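Local coordinates for surface-associated protein CshB (Streptococcus gordonii, PDB 6YZG), which probably mediates attachment of streptococci to host fibronectin, as a cell-wall-anchored surface adhesin of which this chain is the non-repetitive domain 2 part, at residues 47-50 with 51-54; 146-149 with 150-154; 76-79 with 80-84; 182-185 with 186-190. All coordinates share one frame; numbering follows the deposited sequence.

Contact 1. Residues 47-50 with 51-54; sequences STEI and YKKR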
loop_
_atom_site.group_PDB
_atom_site.type_symbol
_atom_site.label_atom_id
_atom_site.label_comp_id
_atom_site.label_asym_id
_atom_site.label_seq_id
_atom_site.Cartn_x
_atom_site.Cartn_y
_atom_site.Cartn_z
ATOM N N SER A 47 13.248 21.421 11.511
ATOM C CA SER A 47 14.385 22.340 11.714
ATOM C C SER A 47 14.544 23.347 10.598
ATOM O O SER A 47 15.501 24.174 10.705
ATOM C CB SER A 47 15.695 21.606 11.880
ATOM O OG SER A 47 16.166 21.052 10.668
ATOM N N THR A 48 13.754 23.252 9.546
ATOM C CA THR A 48 13.991 24.112 8.358
ATOM C C THR A 48 13.272 25.463 8.421
ATOM O O THR A 48 12.296 25.579 9.077
ATOM C CB THR A 48 13.562 23.410 7.059
ATOM O OG1 THR A 48 12.147 23.206 7.063
ATOM C CG2 THR A 48 14.248 22.079 6.861
ATOM N N GLU A 49 13.787 26.423 7.667
ATOM C CA GLU A 49 13.131 27.750 7.539
ATOM C C GLU A 49 11.788 27.578 6.819
ATOM O O GLU A 49 10.922 28.316 7.079
ATOM C CB GLU A 49 14.017 28.734 6.779
ATOM C CG GLU A 49 15.274 29.059 7.528
ATOM C CD GLU A 49 15.229 30.175 8.548
ATOM O OE1 GLU A 49 14.277 30.937 8.556
ATOM O OE2 GLU A 49 16.218 30.301 9.296
ATOM N N ILE A 50 11.684 26.592 5.927
ATOM C CA ILE A 50 10.403 26.282 5.265
ATOM C C ILE A 50 9.336 26.031 6.349
ATOM O O ILE A 50 8.251 26.589 6.333
ATOM C CB ILE A 50 10.523 25.106 4.286
ATOM C CG1 ILE A 50 11.551 25.353 3.163
ATOM C CG2 ILE A 50 9.150 24.761 3.774
ATOM C CD1 ILE A 50 12.129 24.062 2.682
ATOM N N TYR A 51 9.659 25.122 7.261
ATOM C CA TYR A 51 8.723 24.743 8.333
ATOM C C TYR A 51 8.488 25.956 9.300
ATOM O O TYR A 51 7.328 26.170 9.642
ATOM C CB TYR A 51 9.313 23.540 9.081
ATOM C CG TYR A 51 8.430 23.051 10.191
ATOM C CD1 TYR A 51 7.398 22.134 9.985
ATOM C CD2 TYR A 51 8.626 23.542 11.487
ATOM C CE1 TYR A 51 6.631 21.651 11.014
ATOM C CE2 TYR A 51 7.852 23.065 12.525
ATOM C CZ TYR A 51 6.878 22.114 12.294
ATOM O OH TYR A 51 6.078 21.708 13.358
ATOM N N LYS A 52 9.561 26.652 9.612
ATOM C CA LYS A 52 9.466 27.896 10.472
ATOM C C LYS A 52 8.391 28.797 9.889
ATOM O O LYS A 52 7.456 29.239 10.624
ATOM C CB LYS A 52 10.811 28.583 10.550
ATOM C CG LYS A 52 10.753 29.877 11.354
ATOM C CD LYS A 52 11.972 30.682 11.231
ATOM C CE LYS A 52 11.977 31.787 12.280
ATOM N NZ LYS A 52 13.089 32.728 12.007
ATOM N N LYS A 53 8.430 29.035 8.583
ATOM C CA LYS A 53 7.433 29.939 7.964
ATOM C C LYS A 53 6.022 29.347 7.955
ATOM O O LYS A 53 5.085 30.092 8.060
ATOM C CB LYS A 53 7.929 30.409 6.597
ATOM C CG LYS A 53 9.212 31.228 6.661
ATOM C CD LYS A 53 9.853 31.541 5.343
ATOM C CE LYS A 53 11.306 31.959 5.460
ATOM N NZ LYS A 53 11.919 32.167 4.126
ATOM N N ARG A 54 5.889 28.039 7.796
ATOM C CA ARG A 54 4.575 27.422 7.794
ATOM C C ARG A 54 3.923 27.512 9.184
ATOM O O ARG A 54 2.700 27.598 9.221
ATOM C CB ARG A 54 4.620 25.957 7.345
ATOM C CG ARG A 54 5.083 25.817 5.893
ATOM C CD ARG A 54 5.096 24.367 5.553
ATOM N NE ARG A 54 5.443 24.098 4.137
ATOM C CZ ARG A 54 5.482 22.892 3.619
ATOM N NH1 ARG A 54 5.287 21.814 4.359
ATOM N NH2 ARG A 54 5.874 22.693 2.355
#
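Thr48 and Tyr51 meet at the start of helix 49-55, a compact example of how an N-cap closes a helix. Thr48 OG1 accepts the Tyr51 N-H at 3.1 Å in a nearly straight bond (163°), and the same hydroxyl is also bonded to the Phe45 carbonyl, so two partners fix its rotation. One residue further on, Lys52 N reaches Thr48 O at 3.0 Å and the regular helical pattern begins.

Arg54 shows how a long side chain runs back along the first turn. Its CB lies 3.8 Å from Ile50 O, and its CG comes closer to the same oxygen, at 3.3 Å. Beyond it the chain stays extended: CD is still 3.9 Å from Ile50 O, and NE lies 3.8 Å from Ile50 CG2. Arg54 and Ile50 run alongside each other, pointing the same way, and this methyl lies over one face of the guanidinium. The polar end is gripped elsewhere: NH1 bonds to the Lys209 carbonyl, and NE forms a salt bridge with Asp285 of the second subunit, so the group whose face Ile50 CG2 covers also ties the helix to that subunit.

On the outward side, Glu49 bends at chi2 (-86°) and lies beside Lys52. The opposite charges may attract weakly, but Glu49 OE1 stays 4.1 Å from Lys52 NZ, beyond a salt bridge, while it approaches Lys52 CD at 3.5 Å.

Contact 2. Residues 146-149 with 150-154; sequences EDAN and PGEFA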
loop_
_atom_site.group_PDB
_atom_site.type_symbol
_atom_site.label_atom_id
_atom_site.label_comp_id
_atom_site.label_asym_id
_atom_site.label_seq_id
_atom_site.Cartn_x
_atom_site.Cartn_y
_atom_site.Cartn_z
ATOM N N GLU A 146 10.036 3.957 -1.653
ATOM C CA GLU A 146 9.064 3.143 -0.884
ATOM C C GLU A 146 7.646 3.662 -1.053
ATOM O O GLU A 146 7.434 4.812 -1.326
ATOM C CB GLU A 146 9.397 3.145 0.603
ATOM C CG GLU A 146 10.709 2.488 0.939
ATOM C CD GLU A 146 10.559 0.977 0.994
ATOM O OE1 GLU A 146 9.433 0.497 0.937
ATOM O OE2 GLU A 146 11.557 0.317 1.083
ATOM N N ASP A 147 6.702 2.773 -0.783
ATOM C CA ASP A 147 5.279 3.163 -0.782
ATOM C C ASP A 147 5.012 4.029 0.456
ATOM O O ASP A 147 5.702 3.925 1.432
ATOM C CB ASP A 147 4.348 1.950 -0.754
ATOM C CG ASP A 147 3.091 2.182 -1.590
ATOM O OD1 ASP A 147 2.774 3.326 -1.878
ATOM O OD2 ASP A 147 2.484 1.209 -2.025
ATOM N N ALA A 148 4.037 4.896 0.320
ATOM C CA ALA A 148 3.623 5.787 1.407
ATOM C C ALA A 148 2.097 5.751 1.566
ATOM O O ALA A 148 1.395 5.929 0.621
ATOM C CB ALA A 148 4.091 7.182 1.087
ATOM N N ASN A 149 1.669 5.466 2.768
ATOM C CA ASN A 149 0.275 5.646 3.175
ATOM C C ASN A 149 0.121 7.105 3.613
ATOM O O ASN A 149 1.086 7.869 3.685
ATOM C CB ASN A 149 -0.057 4.560 4.188
ATOM C CG ASN A 149 0.599 4.714 5.526
ATOM O OD1 ASN A 149 0.590 5.806 6.091
ATOM N ND2 ASN A 149 1.091 3.604 6.079
ATOM N N PRO A 150 -1.092 7.596 3.898
ATOM C CA PRO A 150 -1.305 8.990 4.220
ATOM C C PRO A 150 -0.580 9.514 5.462
ATOM O O PRO A 150 -0.533 10.729 5.591
ATOM C CB PRO A 150 -2.834 9.063 4.437
ATOM C CG PRO A 150 -3.347 7.938 3.593
ATOM C CD PRO A 150 -2.353 6.830 3.823
ATOM N N GLY A 151 -0.048 8.682 6.350
ATOM C CA GLY A 151 0.768 9.124 7.485
ATOM C C GLY A 151 2.250 8.975 7.287
ATOM O O GLY A 151 2.966 9.087 8.263
ATOM N N GLU A 152 2.684 8.707 6.069
ATOM C CA GLU A 152 4.127 8.492 5.763
ATOM C C GLU A 152 4.546 9.627 4.828
ATOM O O GLU A 152 3.937 9.780 3.780
ATOM C CB GLU A 152 4.446 7.125 5.149
ATOM C CG GLU A 152 4.054 5.970 6.071
ATOM C CD GLU A 152 4.270 4.584 5.485
ATOM O OE1 GLU A 152 3.805 4.362 4.355
ATOM O OE2 GLU A 152 4.909 3.754 6.131
ATOM N N PHE A 153 5.538 10.430 5.216
ATOM C CA PHE A 153 5.898 11.661 4.491
ATOM C C PHE A 153 7.300 11.551 3.929
ATOM O O PHE A 153 8.259 11.240 4.664
ATOM C CB PHE A 153 5.801 12.867 5.439
ATOM C CG PHE A 153 4.498 12.989 6.213
ATOM C CD1 PHE A 153 3.281 12.709 5.620
ATOM C CD2 PHE A 153 4.532 13.299 7.532
ATOM C CE1 PHE A 153 2.112 12.810 6.347
ATOM C CE2 PHE A 153 3.378 13.316 8.310
ATOM C CZ PHE A 153 2.161 13.167 7.683
ATOM N N ALA A 154 7.435 11.913 2.651
ATOM C CA ALA A 154 8.750 12.201 2.031
ATOM C C ALA A 154 8.614 13.523 1.287
ATOM O O ALA A 154 7.690 13.716 0.485
ATOM C CB ALA A 154 9.195 11.067 1.148
#
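Glu152 folds back on Asn149, and its carboxylate takes the backbone N-H of that residue. The bond from Asn149 N to Glu152 OE1 is 2.9 Å long and close to straight (167°). It arrives on the anti side of the oxygen, slightly out of the carboxylate plane. Meanwhile the side-chain amide of Asn149 lies flat against the carboxylate, the two planes only 7° apart, with Asn149 CG 3.7 Å from Glu152 CD. This stack is possible because Asn149 holds CG between its own N and carbonyl carbon (chi1 71°), which swings the amide over toward the extended Glu152 chain.

Around this pair, Ala148 CB touches Glu152 CB at 4.1 Å, and the Ala148 carbonyl is held by Arg229. Asp147 OD2 forms a salt bridge with Arg233 of the second subunit. Further along, Gly151 O sits over the centre of the Phe153 ring, and Phe153 and Ala154 pair with an antiparallel strand of that subunit, carrying the sheet across the interface.

The backbone bond from Glu152 N to Asn149 O, 3.0 Å, closes the reversal. Asn149 through Glu152 thus make a type I beta turn, with Pro150 at its second position, leading the chain into strand 153-158.

Contact 3. Residues 76-79 with 80-84; sequences APYY and GKTPP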
loop_
_atom_site.group_PDB
_atom_site.type_symbol
_atom_site.label_atom_id
_atom_site.label_comp_id
_atom_site.label_asym_id
_atom_site.label_seq_id
_atom_site.Cartn_x
_atom_site.Cartn_y
_atom_site.Cartn_z
ATOM N N ALA A 76 7.616 6.908 19.634
ATOM C CA ALA A 76 8.107 5.523 19.470
ATOM C C ALA A 76 8.759 5.046 20.759
ATOM O O ALA A 76 9.467 5.782 21.395
ATOM C CB ALA A 76 9.075 5.442 18.301
ATOM N N PRO A 77 8.667 3.728 21.053
ATOM C CA PRO A 77 9.375 3.175 22.218
ATOM C C PRO A 77 10.901 3.230 22.134
ATOM O O PRO A 77 11.588 3.353 23.124
ATOM C CB PRO A 77 8.961 1.712 22.228
ATOM C CG PRO A 77 8.508 1.404 20.816
ATOM C CD PRO A 77 7.922 2.723 20.287
ATOM N N TYR A 78 11.413 3.327 20.891
ATOM C CA TYR A 78 12.862 3.423 20.646
ATOM C C TYR A 78 13.421 4.711 21.190
ATOM O O TYR A 78 14.599 4.784 21.557
ATOM C CB TYR A 78 13.169 3.478 19.146
ATOM C CG TYR A 78 12.891 2.255 18.343
ATOM C CD1 TYR A 78 13.362 1.015 18.748
ATOM C CD2 TYR A 78 12.213 2.317 17.151
ATOM C CE1 TYR A 78 13.164 -0.114 17.980
ATOM C CE2 TYR A 78 12.039 1.211 16.353
ATOM C CZ TYR A 78 12.417 -0.037 16.822
ATOM O OH TYR A 78 12.240 -1.112 16.023
ATOM N N TYR A 79 12.608 5.792 21.176
ATOM C CA TYR A 79 13.110 7.133 21.455
ATOM C C TYR A 79 13.709 7.207 22.859
ATOM O O TYR A 79 13.034 6.921 23.857
ATOM C CB TYR A 79 12.027 8.211 21.251
ATOM C CG TYR A 79 12.474 9.625 21.480
ATOM C CD1 TYR A 79 13.177 10.336 20.521
ATOM C CD2 TYR A 79 12.219 10.264 22.672
ATOM C CE1 TYR A 79 13.578 11.652 20.757
ATOM C CE2 TYR A 79 12.658 11.546 22.936
ATOM C CZ TYR A 79 13.297 12.249 21.968
ATOM O OH TYR A 79 13.670 13.529 22.297
ATOM N N GLY A 80 14.981 7.552 22.960
ATOM C CA GLY A 80 15.712 7.632 24.242
ATOM C C GLY A 80 16.152 6.253 24.764
ATOM O O GLY A 80 16.815 6.249 25.823
ATOM N N LYS A 81 15.746 5.135 24.192
ATOM C CA LYS A 81 16.093 3.768 24.689
ATOM C C LYS A 81 17.208 3.169 23.855
ATOM O O LYS A 81 17.914 2.278 24.366
ATOM C CB LYS A 81 14.885 2.832 24.674
ATOM C CG LYS A 81 13.764 3.201 25.639
ATOM C CD LYS A 81 14.252 3.764 26.943
ATOM C CE LYS A 81 13.144 3.887 27.964
ATOM N NZ LYS A 81 12.232 4.999 27.614
ATOM N N THR A 82 17.349 3.581 22.601
ATOM C CA THR A 82 18.374 2.985 21.709
ATOM C C THR A 82 18.881 4.084 20.782
ATOM O O THR A 82 18.162 5.030 20.479
ATOM C CB THR A 82 17.794 1.746 21.026
ATOM O OG1 THR A 82 18.800 0.923 20.415
ATOM C CG2 THR A 82 16.807 2.124 19.952
ATOM N N PRO A 83 20.162 4.083 20.397
ATOM C CA PRO A 83 20.688 5.154 19.570
ATOM C C PRO A 83 20.014 5.078 18.219
ATOM O O PRO A 83 19.732 4.018 17.703
ATOM C CB PRO A 83 22.170 4.836 19.429
ATOM C CG PRO A 83 22.445 3.906 20.591
ATOM C CD PRO A 83 21.190 3.089 20.749
ATOM N N PRO A 84 19.710 6.221 17.608
ATOM C CA PRO A 84 19.151 6.147 16.279
ATOM C C PRO A 84 20.238 5.750 15.300
ATOM O O PRO A 84 21.440 5.857 15.597
ATOM C CB PRO A 84 18.705 7.560 15.963
ATOM C CG PRO A 84 19.626 8.383 16.773
ATOM C CD PRO A 84 19.929 7.584 18.065
HETATM O O HOH W 1 10.386 2.922 25.586
HETATM O O HOH W 2 13.260 7.067 26.732
#
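Tyr78 turns its ring back beside its own backbone N (chi1 -68°), while Thr82 sets OG1 opposite its backbone N (chi1 -165°), which puts the methyl CG2 between that N and the carbonyl carbon. Together these rotations lay the two side chains alongside each other, pointing the same way. Thr82 CG2 rests 3.8 Å from Tyr78 CD1, approaching the ring obliquely. Phe72 meets the Tyr78 ring and also touches Thr82, so the pair is packed onto strand 71-72, and Arg195 of the second subunit reaches Tyr78 as well.

The backbone draws these residues together through one oxygen. Tyr78 O accepts two N-H groups: Lys81 N at 2.9 Å, coming from above the carbonyl plane, and Thr82 N at 3.2 Å, lying in that plane. Lys81, bent at chi2 and chi4, curls its chain over the start of the bend, with CG 3.3 Å from Pro77 O. Its ammonium reaches the backbone through water: one molecule donates to Tyr79 O but lies doubtfully close to Lys81 NZ, and a second donates to Pro77 O while its link to Lys81 NZ is weak.

Gly80 adopts a positive phi (79°), a value that suits glycine. With Tyr79 before it, this makes Tyr78 to Lys81 a type II beta turn, overlapping the type I turn of Ala76 to Tyr79: two successive turns in an exposed loop.

Contact 4. Residues 182-185 with 186-190; sequences ITKK and MLDDE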
loop_
_atom_site.group_PDB
_atom_site.type_symbol
_atom_site.label_atom_id
_atom_site.label_comp_id
_atom_site.label_asym_id
_atom_site.label_seq_id
_atom_site.Cartn_x
_atom_site.Cartn_y
_atom_site.Cartn_z
ATOM N N ILE A 182 -1.071 14.294 -0.270
ATOM C CA ILE A 182 -1.690 13.997 1.036
ATOM C C ILE A 182 -2.268 15.288 1.573
ATOM O O ILE A 182 -1.552 16.300 1.707
ATOM C CB ILE A 182 -0.680 13.389 2.033
ATOM C CG1 ILE A 182 -0.092 12.110 1.481
ATOM C CG2 ILE A 182 -1.329 13.172 3.378
ATOM C CD1 ILE A 182 1.049 11.476 2.276
ATOM N N THR A 183 -3.540 15.224 1.949
ATOM C CA THR A 183 -4.210 16.360 2.564
ATOM C C THR A 183 -4.493 16.131 4.042
ATOM O O THR A 183 -4.395 14.977 4.526
ATOM C CB THR A 183 -5.532 16.622 1.842
ATOM O OG1 THR A 183 -6.374 15.501 2.085
ATOM C CG2 THR A 183 -5.357 16.828 0.359
ATOM N N LYS A 184 -4.790 17.225 4.733
ATOM C CA LYS A 184 -5.171 17.138 6.155
ATOM C C LYS A 184 -6.344 16.181 6.333
ATOM O O LYS A 184 -6.306 15.379 7.227
ATOM C CB LYS A 184 -5.488 18.538 6.684
ATOM C CG LYS A 184 -5.977 18.546 8.122
ATOM C CD LYS A 184 -5.878 19.886 8.788
ATOM C CE LYS A 184 -6.052 19.757 10.291
ATOM N NZ LYS A 184 -5.979 21.072 10.964
ATOM N N LYS A 185 -7.348 16.244 5.465
ATOM C CA LYS A 185 -8.489 15.312 5.557
ATOM C C LYS A 185 -8.041 13.867 5.428
ATOM O O LYS A 185 -8.458 12.992 6.220
ATOM C CB LYS A 185 -9.511 15.690 4.472
ATOM C CG LYS A 185 -10.721 14.747 4.495
ATOM C CD LYS A 185 -11.775 15.075 3.468
ATOM C CE LYS A 185 -13.153 14.612 3.891
ATOM N NZ LYS A 185 -13.145 13.190 4.312
ATOM N N MET A 186 -7.159 13.551 4.486
ATOM C CA MET A 186 -6.699 12.170 4.299
ATOM C C MET A 186 -5.937 11.695 5.549
ATOM O O MET A 186 -6.054 10.515 5.958
ATOM C CB MET A 186 -5.753 12.063 3.107
ATOM C CG MET A 186 -6.448 12.116 1.779
ATOM S SD MET A 186 -5.222 12.421 0.443
ATOM C CE MET A 186 -6.320 12.943 -0.870
ATOM N N LEU A 187 -5.102 12.569 6.091
ATOM C CA LEU A 187 -4.277 12.240 7.273
ATOM C C LEU A 187 -5.213 11.987 8.477
ATOM O O LEU A 187 -5.011 10.989 9.177
ATOM C CB LEU A 187 -3.261 13.377 7.488
ATOM C CG LEU A 187 -2.352 13.217 8.685
ATOM C CD1 LEU A 187 -1.564 11.913 8.659
ATOM C CD2 LEU A 187 -1.439 14.430 8.771
ATOM N N ASP A 188 -6.228 12.832 8.672
ATOM C CA ASP A 188 -7.155 12.729 9.834
ATOM C C ASP A 188 -8.026 11.496 9.635
ATOM O O ASP A 188 -8.224 10.772 10.675
ATOM C CB ASP A 188 -7.904 14.033 10.049
ATOM C CG ASP A 188 -7.069 15.091 10.736
ATOM O OD1 ASP A 188 -6.111 14.718 11.484
ATOM O OD2 ASP A 188 -7.391 16.247 10.568
ATOM N N ASP A 189 -8.465 11.205 8.398
ATOM C CA ASP A 189 -9.240 9.969 8.111
ATOM C C ASP A 189 -8.380 8.750 8.433
ATOM O O ASP A 189 -8.889 7.803 9.054
ATOM C CB ASP A 189 -9.756 9.905 6.683
ATOM C CG ASP A 189 -10.872 10.896 6.402
ATOM O OD1 ASP A 189 -11.386 11.529 7.379
ATOM O OD2 ASP A 189 -11.182 11.085 5.196
ATOM N N GLU A 190 -7.093 8.766 8.088
ATOM C CA GLU A 190 -6.190 7.622 8.357
ATOM C C GLU A 190 -6.008 7.506 9.866
ATOM O O GLU A 190 -5.926 6.348 10.355
ATOM C CB GLU A 190 -4.844 7.807 7.656
ATOM C CG GLU A 190 -3.986 6.583 7.632
ATOM C CD GLU A 190 -4.528 5.451 6.754
ATOM O OE1 GLU A 190 -4.003 4.354 6.883
ATOM O OE2 GLU A 190 -5.450 5.683 5.931
#
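The carboxylate of Asp189 has Lys185 O over one face, 3.2 Å from Asp189 CG, while Lys185 NZ comes to the syn lone pair of OD2 in a salt bridge of 3.0 Å. This i to i+4 pair lies on the first turns of helix 184-193, which opens with a capping box. A bend at the far end of the lysine (chi4 -51°), after an otherwise extended run, curls the ammonium back to its acid.

The second carboxylate, Asp188, is held differently. Its OD1 bonds to Tyr208 OH, whereas OD2 lies against the methylenes of Lys184, 3.6 Å from Lys184 CG. The Lys184 ammonium makes a cation-pi contact with that same Tyr208, so Tyr208 engages both members of this i to i+4 pair.

Under these pairs the backbone bonds are regular, Leu187 N reaching Thr183 O and Asp188 N reaching Lys184 O. Leu187 itself turns inward onto Leu197 and Tyr208. At the helix start, Thr183 OG1 accepts Met186 N at 3.2 Å. The return half of the box uses sulfur: extended beyond CG, Met186 brings SD to the Thr183 N-H in a weak bond of 3.6 Å.

In the fold
Along the chain the order is contact 1, contact 3, contact 2, contact 4, all within CshA non-repetitive domain 2. Contacts 2 and 4 are neighbours, their centres about 12 Å apart: Pro150 O packs on Ile182 and Leu187, joining the turn before strand 153-158 to the start of helix 184-193. The three-stranded sheet, in which strand 224-229 lies between 153-158 and 180-181, also receives Ile50 and Arg54 of contact 1. Contacts 1 and 3 lie farther off, each with its centre at least 20 Å from that of every other contact. Contacts 1, 2 and 3 all touch the second subunit, so these local caps and turns also contribute atoms to that interface.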